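Local structure of Rho guanine nucleotide exchange factor 12 (Homo sapiens, 1TXD) at residues I258-K266 / L349-W360; Q100-S110 / E193-C204. The protein acts as a guanine nucleotide exchange factor for the GTPase RhoA, and this chain holds its DH and PH domains. The protein carries 1 engineered substitution. All coordinates share one frame; numbering follows the deposited sequence.

Overall arrangement
The two contacts lie in different domains and do not touch; their centres are about 48 Å apart. Contact 2 (100-110 with 193-204) is in the helical DH domain and joins two helices. Contact 1 (258-266 with 349-360) is in the PH domain and joins a strand to the last strand and the start of the C-terminal helix. Both are partly buried and mix buried with exposed residues. Contact 1 is mainly aromatic and aliphatic, centred on a buried tryptophan, with a backbone pair at one end. In contact 2 a carboxylate grips a helix start, leucine, valine and alanine side chains fill the middle, and sulfur and imidazole meet the helix end. Only contact 2 has a salt bridge, between more exposed side chains.

Contact 1: I258-K266 / L349-W360; sequences IHEGPLVWK and LVAQTVSEKTVW
His259 and Leu263 sit on opposite faces of the Trp360 indole. His259 turns its edge to the indole, a T-shaped pair with planes at 67°. Its ND1 lies 3.6 Å from Trp360 CZ2. A chi1 of -158° swings the imidazole away from its own backbone N and on to Val359, whose CG1 is 3.3 Å from His259 NE2. From the other side Leu263 CD2 makes a CH-pi contact with the five-membered ring of Trp360, 3.7 Å from the centroid. The same methyl touches Ala351 CB, while Leu263 CD1 packs on Leu349 CB. At the indole edge, Trp360 CZ2 comes within 3.4 Å of Gly261 N. Trp360 NE1 donates to Glu356 OE2 (3.1 Å), one turn earlier, in a bent bond tilted from the indole plane that probably limits turning of the ring. The backbones of Val264 and Val350 exchange two bent hydrogen bonds, Val264 N to Val350 O at 2.9 Å. This is the PH-domain arrangement of a C-terminal helix packed at one end of a curled beta sandwich. Strand 275-280 flanks strand 257-266 and touches Trp360 through Thr277 and Leu279. Strand 333-339 lies beside strand 344-350, and Leu363 of helix 354-374 touches His259.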
loop_
_atom_site.group_PDB
_atom_site.type_symbol
_atom_site.label_atom_id
_atom_site.label_comp_id
_atom_site.label_asym_id
_atom_site.label_seq_id
_atom_site.Cartn_x
_atom_site.Cartn_y
_atom_site.Cartn_z
ATOM N N ILE A 258 -7.870 1.449 -14.547
ATOM C CA ILE A 258 -9.103 1.926 -13.934
ATOM C C ILE A 258 -10.033 0.777 -13.556
ATOM O O ILE A 258 -10.715 0.839 -12.530
ATOM C CB ILE A 258 -9.790 2.913 -14.896
ATOM C CG1 ILE A 258 -9.094 4.276 -14.797
ATOM C CG2 ILE A 258 -11.314 3.048 -14.612
ATOM C CD1 ILE A 258 -7.844 4.401 -15.640
ATOM N N HIS A 259 -10.056 -0.272 -14.372
ATOM C CA HIS A 259 -10.916 -1.422 -14.116
ATOM C C HIS A 259 -10.336 -2.710 -14.708
ATOM O O HIS A 259 -9.493 -2.673 -15.598
ATOM C CB HIS A 259 -12.327 -1.153 -14.683
ATOM C CG HIS A 259 -13.392 -1.989 -14.053
ATOM N ND1 HIS A 259 -13.708 -3.251 -14.505
ATOM C CD2 HIS A 259 -14.185 -1.764 -12.981
ATOM C CE1 HIS A 259 -14.659 -3.764 -13.745
ATOM N NE2 HIS A 259 -14.968 -2.882 -12.813
ATOM N N GLU A 260 -10.794 -3.843 -14.193
ATOM C CA GLU A 260 -10.454 -5.145 -14.751
ATOM C C GLU A 260 -11.491 -6.211 -14.385
ATOM O O GLU A 260 -12.156 -6.126 -13.344
ATOM C CB GLU A 260 -9.079 -5.594 -14.247
ATOM C CG GLU A 260 -9.069 -5.951 -12.770
ATOM C CD GLU A 260 -7.680 -6.158 -12.221
ATOM O OE1 GLU A 260 -6.965 -7.039 -12.729
ATOM O OE2 GLU A 260 -7.309 -5.436 -11.281
ATOM N N GLY A 261 -11.624 -7.223 -15.239
ATOM C CA GLY A 261 -12.476 -8.364 -14.934
ATOM C C GLY A 261 -12.549 -9.433 -16.014
ATOM O O GLY A 261 -11.985 -9.276 -17.097
ATOM N N PRO A 262 -13.245 -10.527 -15.716
ATOM C CA PRO A 262 -13.577 -11.526 -16.740
ATOM C C PRO A 262 -14.742 -11.087 -17.668
ATOM O O PRO A 262 -15.890 -10.969 -17.214
ATOM C CB PRO A 262 -13.975 -12.766 -15.920
ATOM C CG PRO A 262 -13.919 -12.365 -14.471
ATOM C CD PRO A 262 -13.791 -10.886 -14.397
ATOM N N LEU A 263 -14.427 -10.832 -18.938
ATOM C CA LEU A 263 -15.439 -10.725 -19.997
ATOM C C LEU A 263 -15.378 -11.955 -20.905
ATOM O O LEU A 263 -14.416 -12.711 -20.874
ATOM C CB LEU A 263 -15.240 -9.463 -20.851
ATOM C CG LEU A 263 -15.213 -8.108 -20.138
ATOM C CD1 LEU A 263 -14.951 -6.985 -21.124
ATOM C CD2 LEU A 263 -16.498 -7.859 -19.365
ATOM N N VAL A 264 -16.422 -12.138 -21.705
ATOM C CA VAL A 264 -16.470 -13.151 -22.756
ATOM C C VAL A 264 -16.403 -12.385 -24.089
ATOM O O VAL A 264 -16.617 -11.169 -24.112
ATOM C CB VAL A 264 -17.758 -14.009 -22.603
ATOM C CG1 VAL A 264 -18.083 -14.817 -23.862
ATOM C CG2 VAL A 264 -17.625 -14.938 -21.396
ATOM N N TRP A 265 -16.060 -13.062 -25.185
ATOM C CA TRP A 265 -16.033 -12.409 -26.499
ATOM C C TRP A 265 -16.712 -13.258 -27.564
ATOM O O TRP A 265 -16.099 -14.176 -28.122
ATOM C CB TRP A 265 -14.600 -12.076 -26.934
ATOM C CG TRP A 265 -14.522 -11.345 -28.261
ATOM C CD1 TRP A 265 -15.560 -10.781 -28.962
ATOM C CD2 TRP A 265 -13.342 -11.100 -29.041
ATOM N NE1 TRP A 265 -15.096 -10.208 -30.122
ATOM C CE2 TRP A 265 -13.738 -10.384 -30.195
ATOM C CE3 TRP A 265 -11.982 -11.412 -28.881
ATOM C CZ2 TRP A 265 -12.828 -9.978 -31.181
ATOM C CZ3 TRP A 265 -11.075 -11.005 -29.863
ATOM C CH2 TRP A 265 -11.507 -10.297 -30.996
ATOM N N LYS A 266 -17.979 -12.939 -27.838
ATOM C CA LYS A 266 -18.738 -13.558 -28.929
ATOM C C LYS A 266 -18.165 -13.064 -30.265
ATOM O O LYS A 266 -18.431 -11.932 -30.691
ATOM C CB LYS A 266 -20.236 -13.216 -28.802
ATOM C CG LYS A 266 -21.172 -14.043 -29.670
ATOM C CD LYS A 266 -22.597 -13.487 -29.624
ATOM C CE LYS A 266 -23.579 -14.331 -30.429
ATOM N NZ LYS A 266 -23.694 -13.889 -31.851
ATOM N N LEU A 349 -19.017 -8.075 -26.075
ATOM C CA LEU A 349 -18.382 -8.559 -24.846
ATOM C C LEU A 349 -19.416 -8.770 -23.744
ATOM O O LEU A 349 -20.141 -7.847 -23.386
ATOM C CB LEU A 349 -17.323 -7.561 -24.373
ATOM C CG LEU A 349 -16.351 -7.101 -25.459
ATOM C CD1 LEU A 349 -15.542 -5.900 -24.999
ATOM C CD2 LEU A 349 -15.444 -8.252 -25.865
ATOM N N VAL A 350 -19.456 -9.981 -23.196
ATOM C CA VAL A 350 -20.493 -10.392 -22.253
ATOM C C VAL A 350 -19.931 -10.598 -20.851
ATOM O O VAL A 350 -19.088 -11.467 -20.650
ATOM C CB VAL A 350 -21.113 -11.741 -22.685
ATOM C CG1 VAL A 350 -22.413 -12.007 -21.928
ATOM C CG2 VAL A 350 -21.317 -11.783 -24.196
ATOM N N ALA A 351 -20.418 -9.816 -19.887
ATOM C CA ALA A 351 -20.014 -9.965 -18.491
ATOM C C ALA A 351 -20.879 -11.009 -17.803
ATOM O O ALA A 351 -21.875 -11.476 -18.362
ATOM C CB ALA A 351 -20.101 -8.630 -17.754
ATOM N N GLN A 352 -20.498 -11.347 -16.577
ATOM C CA GLN A 352 -21.090 -12.470 -15.849
ATOM C C GLN A 352 -22.393 -12.100 -15.132
ATOM O O GLN A 352 -23.209 -12.979 -14.843
ATOM C CB GLN A 352 -20.080 -13.055 -14.843
ATOM C CG GLN A 352 -18.643 -13.130 -15.372
ATOM C CD GLN A 352 -17.810 -14.208 -14.699
ATOM O OE1 GLN A 352 -18.034 -14.544 -13.533
ATOM N NE2 GLN A 352 -16.845 -14.749 -15.432
ATOM N N THR A 353 -22.575 -10.818 -14.822
ATOM C CA THR A 353 -23.822 -10.341 -14.214
ATOM C C THR A 353 -24.244 -8.998 -14.796
ATOM O O THR A 353 -23.446 -8.291 -15.409
ATOM C CB THR A 353 -23.684 -10.214 -12.670
ATOM O OG1 THR A 353 -22.572 -9.372 -12.340
ATOM C CG2 THR A 353 -23.347 -11.552 -12.017
ATOM N N VAL A 354 -25.513 -8.656 -14.597
ATOM C CA VAL A 354 -26.019 -7.348 -14.994
ATOM C C VAL A 354 -25.258 -6.256 -14.246
ATOM O O VAL A 354 -24.835 -5.263 -14.829
ATOM C CB VAL A 354 -27.541 -7.184 -14.712
ATOM C CG1 VAL A 354 -28.058 -5.885 -15.324
ATOM C CG2 VAL A 354 -28.339 -8.381 -15.241
ATOM N N SER A 355 -25.069 -6.454 -12.950
ATOM C CA SER A 355 -24.463 -5.425 -12.120
ATOM C C SER A 355 -23.081 -4.991 -12.626
ATOM O O SER A 355 -22.813 -3.791 -12.719
ATOM C CB SER A 355 -24.420 -5.890 -10.670
ATOM O OG SER A 355 -25.752 -6.106 -10.225
ATOM N N GLU A 356 -22.230 -5.952 -12.988
ATOM C CA GLU A 356 -20.862 -5.642 -13.419
ATOM C C GLU A 356 -20.768 -4.985 -14.798
ATOM O O GLU A 356 -19.929 -4.113 -14.994
ATOM C CB GLU A 356 -19.963 -6.885 -13.366
ATOM C CG GLU A 356 -18.603 -6.688 -14.038
ATOM C CD GLU A 356 -17.568 -7.707 -13.623
ATOM O OE1 GLU A 356 -17.950 -8.720 -13.001
ATOM O OE2 GLU A 356 -16.376 -7.491 -13.936
ATOM N N LYS A 357 -21.613 -5.389 -15.749
ATOM C CA LYS A 357 -21.599 -4.768 -17.075
ATOM C C LYS A 357 -22.075 -3.316 -17.036
ATOM O O LYS A 357 -21.809 -2.564 -17.971
ATOM C CB LYS A 357 -22.415 -5.570 -18.112
ATOM C CG LYS A 357 -23.920 -5.484 -17.967
ATOM C CD LYS A 357 -24.547 -4.365 -18.811
ATOM C CE LYS A 357 -26.043 -4.565 -18.970
ATOM N NZ LYS A 357 -26.799 -3.297 -18.781
ATOM N N THR A 358 -22.772 -2.920 -15.970
ATOM C CA THR A 358 -23.189 -1.522 -15.831
ATOM C C THR A 358 -22.016 -0.693 -15.331
ATOM O O THR A 358 -21.888 0.474 -15.691
ATOM C CB THR A 358 -24.424 -1.348 -14.901
ATOM O OG1 THR A 358 -25.217 -2.539 -14.888
ATOM C CG2 THR A 358 -25.376 -0.298 -15.466
ATOM N N VAL A 359 -21.167 -1.301 -14.504
ATOM C CA VAL A 359 -19.880 -0.712 -14.135
ATOM C C VAL A 359 -18.977 -0.606 -15.379
ATOM O O VAL A 359 -18.428 0.459 -15.659
ATOM C CB VAL A 359 -19.205 -1.518 -13.001
ATOM C CG1 VAL A 359 -17.744 -1.120 -12.812
ATOM C CG2 VAL A 359 -19.970 -1.338 -11.692
ATOM N N TRP A 360 -18.859 -1.687 -16.146
ATOM C CA TRP A 360 -18.021 -1.683 -17.347
ATOM C C TRP A 360 -18.463 -0.584 -18.306
ATOM O O TRP A 360 -17.634 0.185 -18.794
ATOM C CB TRP A 360 -18.051 -3.043 -18.062
ATOM C CG TRP A 360 -17.017 -4.052 -17.582
ATOM C CD1 TRP A 360 -17.254 -5.161 -16.825
ATOM C CD2 TRP A 360 -15.605 -4.058 -17.858
ATOM N NE1 TRP A 360 -16.083 -5.843 -16.596
ATOM C CE2 TRP A 360 -15.055 -5.186 -17.219
ATOM C CE3 TRP A 360 -14.745 -3.213 -18.570
ATOM C CZ2 TRP A 360 -13.701 -5.499 -17.287
ATOM C CZ3 TRP A 360 -13.390 -3.527 -18.628
ATOM C CH2 TRP A 360 -12.888 -4.655 -17.991
#

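Contact 2: Q100-S110 / E193-C204; sequences QIGEDLLTWFS and EREKVKKAADHC
Glu193 meets the start of helix 102-109 with its carboxylate, within the helical bundle of the DH domain. Its CB and CG pass the amide oxygen of Gln100, which is hydrogen-bonded to Trp190 NE1. CG leaves opposite the backbone N (chi1 165°) and the chain turns at chi2, bringing CD near Gly102 N. There OE1 accepts from Ile101 N (2.8 Å, 171°) and from Gly102 N (3.0 Å), both on its syn side, the second bond more bent and further out of the carboxylate plane. OE2 takes a weak hydrogen bond from Gly102 N and a hydrogen bond from a water, which accepts in turn from Glu103 N. Cut back to alanine, this position would probably leave the amides of Ile101 and Gly102 without their acceptor and the first turn less firmly held. The helices run nearly parallel, at 20°, with Gly102 close against Lys196. Lys196 NZ forms a salt bridge with Glu103 OE1 (2.8 Å). Leu105 CB and Leu106 CD2 both pack on Ala200 CB. Helix 20-57 touches Ile101, and helix 169-186 touches Val197. Ser110 CB lies over a face of the His203 ring, while Cys204 SG sits over a face of the Phe109 ring, 3.8 Å from its centroid.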
loop_
_atom_site.group_PDB
_atom_site.type_symbol
_atom_site.label_atom_id
_atom_site.label_comp_id
_atom_site.label_asym_id
_atom_site.label_seq_id
_atom_site.Cartn_x
_atom_site.Cartn_y
_atom_site.Cartn_z
ATOM N N GLN A 100 2.052 17.373 31.295
ATOM C CA GLN A 100 1.380 17.794 30.075
ATOM C C GLN A 100 2.104 17.169 28.905
ATOM O O GLN A 100 3.317 17.073 28.947
ATOM C CB GLN A 100 1.451 19.318 29.901
ATOM C CG GLN A 100 1.160 20.142 31.150
ATOM C CD GLN A 100 -0.224 19.838 31.707
ATOM O OE1 GLN A 100 -1.202 19.862 30.961
ATOM N NE2 GLN A 100 -0.306 19.521 32.994
ATOM N N ILE A 101 1.364 16.767 27.878
ATOM C CA ILE A 101 1.940 16.093 26.703
ATOM C C ILE A 101 1.375 16.534 25.341
ATOM O O ILE A 101 1.958 16.239 24.313
ATOM C CB ILE A 101 1.825 14.567 26.853
ATOM C CG1 ILE A 101 3.024 13.893 26.226
ATOM C CG2 ILE A 101 0.511 14.025 26.232
ATOM C CD1 ILE A 101 2.790 12.485 25.883
ATOM N N GLY A 102 0.258 17.254 25.335
ATOM C CA GLY A 102 -0.373 17.682 24.101
ATOM C C GLY A 102 0.629 18.332 23.168
ATOM O O GLY A 102 0.655 18.038 21.976
ATOM N N GLU A 103 1.476 19.196 23.717
ATOM C CA GLU A 103 2.366 19.994 22.907
ATOM C C GLU A 103 3.422 19.110 22.254
ATOM O O GLU A 103 3.808 19.343 21.114
ATOM C CB GLU A 103 3.017 21.108 23.751
ATOM C CG GLU A 103 3.497 22.300 22.936
ATOM C CD GLU A 103 2.369 23.036 22.214
ATOM O OE1 GLU A 103 1.430 23.524 22.899
ATOM O OE2 GLU A 103 2.425 23.138 20.968
ATOM N N ASP A 104 3.864 18.089 22.981
ATOM C CA ASP A 104 4.819 17.127 22.441
ATOM C C ASP A 104 4.180 16.340 21.297
ATOM O O ASP A 104 4.757 16.190 20.262
ATOM C CB ASP A 104 5.320 16.184 23.523
ATOM C CG ASP A 104 5.847 16.916 24.704
ATOM O OD1 ASP A 104 6.778 17.728 24.532
ATOM O OD2 ASP A 104 5.357 16.767 25.841
ATOM N N LEU A 105 2.954 15.901 21.499
ATOM C CA LEU A 105 2.208 15.201 20.470
ATOM C C LEU A 105 2.021 16.047 19.230
ATOM O O LEU A 105 2.058 15.536 18.112
ATOM C CB LEU A 105 0.856 14.771 21.015
ATOM C CG LEU A 105 0.895 13.777 22.175
ATOM C CD1 LEU A 105 -0.507 13.560 22.607
ATOM C CD2 LEU A 105 1.515 12.465 21.783
ATOM N N LEU A 106 1.860 17.343 19.426
ATOM C CA LEU A 106 1.769 18.273 18.321
ATOM C C LEU A 106 3.105 18.471 17.588
ATOM O O LEU A 106 3.116 18.625 16.378
ATOM C CB LEU A 106 1.191 19.622 18.792
ATOM C CG LEU A 106 -0.333 19.597 18.969
ATOM C CD1 LEU A 106 -0.898 21.005 19.376
ATOM C CD2 LEU A 106 -1.058 19.064 17.721
ATOM N N THR A 107 4.214 18.468 18.314
ATOM C CA THR A 107 5.553 18.450 17.707
ATOM C C THR A 107 5.858 17.160 16.908
ATOM O O THR A 107 6.520 17.214 15.846
ATOM C CB THR A 107 6.610 18.666 18.825
ATOM O OG1 THR A 107 6.407 19.958 19.407
ATOM C CG2 THR A 107 8.006 18.775 18.254
ATOM N N TRP A 108 5.386 16.010 17.414
ATOM C CA TRP A 108 5.659 14.719 16.823
ATOM C C TRP A 108 4.816 14.472 15.570
ATOM O O TRP A 108 5.313 13.909 14.586
ATOM C CB TRP A 108 5.426 13.582 17.837
ATOM C CG TRP A 108 6.258 13.702 19.038
ATOM C CD1 TRP A 108 7.421 14.388 19.142
ATOM C CD2 TRP A 108 6.018 13.124 20.333
ATOM N NE1 TRP A 108 7.914 14.295 20.420
ATOM C CE2 TRP A 108 7.084 13.513 21.167
ATOM C CE3 TRP A 108 5.022 12.310 20.866
ATOM C CZ2 TRP A 108 7.175 13.131 22.514
ATOM C CZ3 TRP A 108 5.109 11.933 22.205
ATOM C CH2 TRP A 108 6.184 12.345 23.012
ATOM N N PHE A 109 3.571 14.948 15.596
ATOM C CA PHE A 109 2.553 14.526 14.639
ATOM C C PHE A 109 1.841 15.633 13.882
ATOM O O PHE A 109 0.837 15.365 13.199
ATOM C CB PHE A 109 1.499 13.663 15.380
ATOM C CG PHE A 109 2.065 12.420 15.998
ATOM C CD1 PHE A 109 2.756 11.498 15.218
ATOM C CD2 PHE A 109 1.899 12.154 17.361
ATOM C CE1 PHE A 109 3.279 10.363 15.778
ATOM C CE2 PHE A 109 2.417 11.032 17.926
ATOM C CZ PHE A 109 3.104 10.109 17.135
ATOM N N SER A 110 2.333 16.867 13.991
ATOM C CA SER A 110 1.877 17.974 13.137
ATOM C C SER A 110 3.066 18.785 12.623
ATOM O O SER A 110 4.205 18.611 13.066
ATOM C CB SER A 110 0.909 18.898 13.909
ATOM O OG SER A 110 1.586 19.492 14.990
ATOM N N GLU A 193 -5.355 21.178 27.314
ATOM C CA GLU A 193 -4.485 20.032 27.109
ATOM C C GLU A 193 -5.171 18.990 26.240
ATOM O O GLU A 193 -4.549 18.466 25.299
ATOM C CB GLU A 193 -4.053 19.426 28.440
ATOM C CG GLU A 193 -3.437 18.040 28.359
ATOM C CD GLU A 193 -2.019 18.042 27.834
ATOM O OE1 GLU A 193 -1.401 16.963 27.875
ATOM O OE2 GLU A 193 -1.524 19.112 27.398
ATOM N N ARG A 194 -6.438 18.710 26.541
ATOM C CA ARG A 194 -7.225 17.747 25.781
ATOM C C ARG A 194 -7.410 18.167 24.333
ATOM O O ARG A 194 -7.324 17.329 23.439
ATOM C CB ARG A 194 -8.596 17.496 26.406
ATOM C CG ARG A 194 -9.532 16.573 25.588
ATOM C CD ARG A 194 -11.028 16.858 25.771
ATOM N NE ARG A 194 -11.554 16.149 26.931
ATOM C CZ ARG A 194 -12.107 16.721 28.019
ATOM N NH1 ARG A 194 -12.247 18.050 28.142
ATOM N NH2 ARG A 194 -12.546 15.942 29.008
ATOM N N GLU A 195 -7.661 19.450 24.097
ATOM C CA GLU A 195 -7.823 19.927 22.720
ATOM C C GLU A 195 -6.595 19.659 21.835
ATOM O O GLU A 195 -6.736 19.402 20.663
ATOM C CB GLU A 195 -8.169 21.417 22.672
ATOM C CG GLU A 195 -9.261 21.788 21.663
ATOM C CD GLU A 195 -10.303 20.686 21.441
ATOM O OE1 GLU A 195 -11.115 20.407 22.347
ATOM O OE2 GLU A 195 -10.293 20.077 20.350
ATOM N N LYS A 196 -5.414 19.762 22.426
ATOM C CA LYS A 196 -4.165 19.545 21.745
ATOM C C LYS A 196 -3.994 18.069 21.410
ATOM O O LYS A 196 -3.540 17.711 20.297
ATOM C CB LYS A 196 -3.004 19.983 22.627
ATOM C CG LYS A 196 -2.845 21.480 22.713
ATOM C CD LYS A 196 -2.026 21.862 23.937
ATOM C CE LYS A 196 -2.118 23.366 24.212
ATOM N NZ LYS A 196 -0.793 23.924 24.587
ATOM N N VAL A 197 -4.332 17.220 22.378
ATOM C CA VAL A 197 -4.216 15.781 22.207
ATOM C C VAL A 197 -5.100 15.378 21.048
ATOM O O VAL A 197 -4.614 14.712 20.118
ATOM C CB VAL A 197 -4.572 14.984 23.482
ATOM C CG1 VAL A 197 -4.640 13.490 23.197
ATOM C CG2 VAL A 197 -3.525 15.221 24.581
ATOM N N LYS A 198 -6.365 15.810 21.067
ATOM C CA LYS A 198 -7.306 15.463 19.992
ATOM C C LYS A 198 -6.908 16.040 18.634
ATOM O O LYS A 198 -7.221 15.439 17.604
ATOM C CB LYS A 198 -8.729 15.901 20.320
ATOM C CG LYS A 198 -9.380 15.040 21.377
ATOM C CD LYS A 198 -10.777 15.545 21.757
ATOM C CE LYS A 198 -11.866 15.038 20.799
ATOM N NZ LYS A 198 -13.235 15.360 21.351
ATOM N N LYS A 199 -6.232 17.193 18.627
ATOM C CA LYS A 199 -5.768 17.787 17.376
ATOM C C LYS A 199 -4.674 16.881 16.747
ATOM O O LYS A 199 -4.751 16.546 15.570
ATOM C CB LYS A 199 -5.269 19.227 17.602
ATOM C CG LYS A 199 -4.568 19.919 16.387
ATOM C CD LYS A 199 -4.693 21.449 16.470
ATOM C CE LYS A 199 -3.436 22.221 15.997
ATOM N NZ LYS A 199 -2.922 21.750 14.686
ATOM N N ALA A 200 -3.687 16.495 17.559
ATOM C CA ALA A 200 -2.648 15.550 17.188
ATOM C C ALA A 200 -3.229 14.219 16.729
ATOM O O ALA A 200 -2.774 13.652 15.758
ATOM C CB ALA A 200 -1.674 15.336 18.362
ATOM N N ALA A 201 -4.276 13.749 17.402
ATOM C CA ALA A 201 -4.954 12.526 16.991
ATOM C C ALA A 201 -5.512 12.662 15.578
ATOM O O ALA A 201 -5.355 11.742 14.788
ATOM C CB ALA A 201 -6.083 12.158 17.983
ATOM N N ASP A 202 -6.165 13.798 15.271
ATOM C CA ASP A 202 -6.691 14.041 13.925
ATOM C C ASP A 202 -5.595 14.141 12.864
ATOM O O ASP A 202 -5.766 13.618 11.778
ATOM C CB ASP A 202 -7.546 15.308 13.846
ATOM C CG ASP A 202 -8.864 15.157 14.532
ATOM O OD1 ASP A 202 -9.243 14.017 14.907
ATOM O OD2 ASP A 202 -9.592 16.144 14.754
ATOM N N HIS A 203 -4.497 14.821 13.179
ATOM C CA HIS A 203 -3.306 14.779 12.327
ATOM C C HIS A 203 -2.864 13.333 12.097
ATOM O O HIS A 203 -2.581 12.957 10.960
ATOM C CB HIS A 203 -2.158 15.608 12.898
ATOM C CG HIS A 203 -2.315 17.090 12.703
ATOM N ND1 HIS A 203 -2.213 17.702 11.468
ATOM C CD2 HIS A 203 -2.529 18.089 13.597
ATOM C CE1 HIS A 203 -2.389 19.007 11.607
ATOM N NE2 HIS A 203 -2.575 19.271 12.889
ATOM N N CYS A 204 -2.833 12.499 13.136
ATOM C CA CYS A 204 -2.380 11.110 12.923
ATOM C C CYS A 204 -3.315 10.439 11.917
ATOM O O CYS A 204 -2.889 9.696 11.046
ATOM C CB CYS A 204 -2.306 10.312 14.217
ATOM S SG CYS A 204 -0.899 10.726 15.226
HETATM O O HOH W 1 0.840 20.337 26.438
#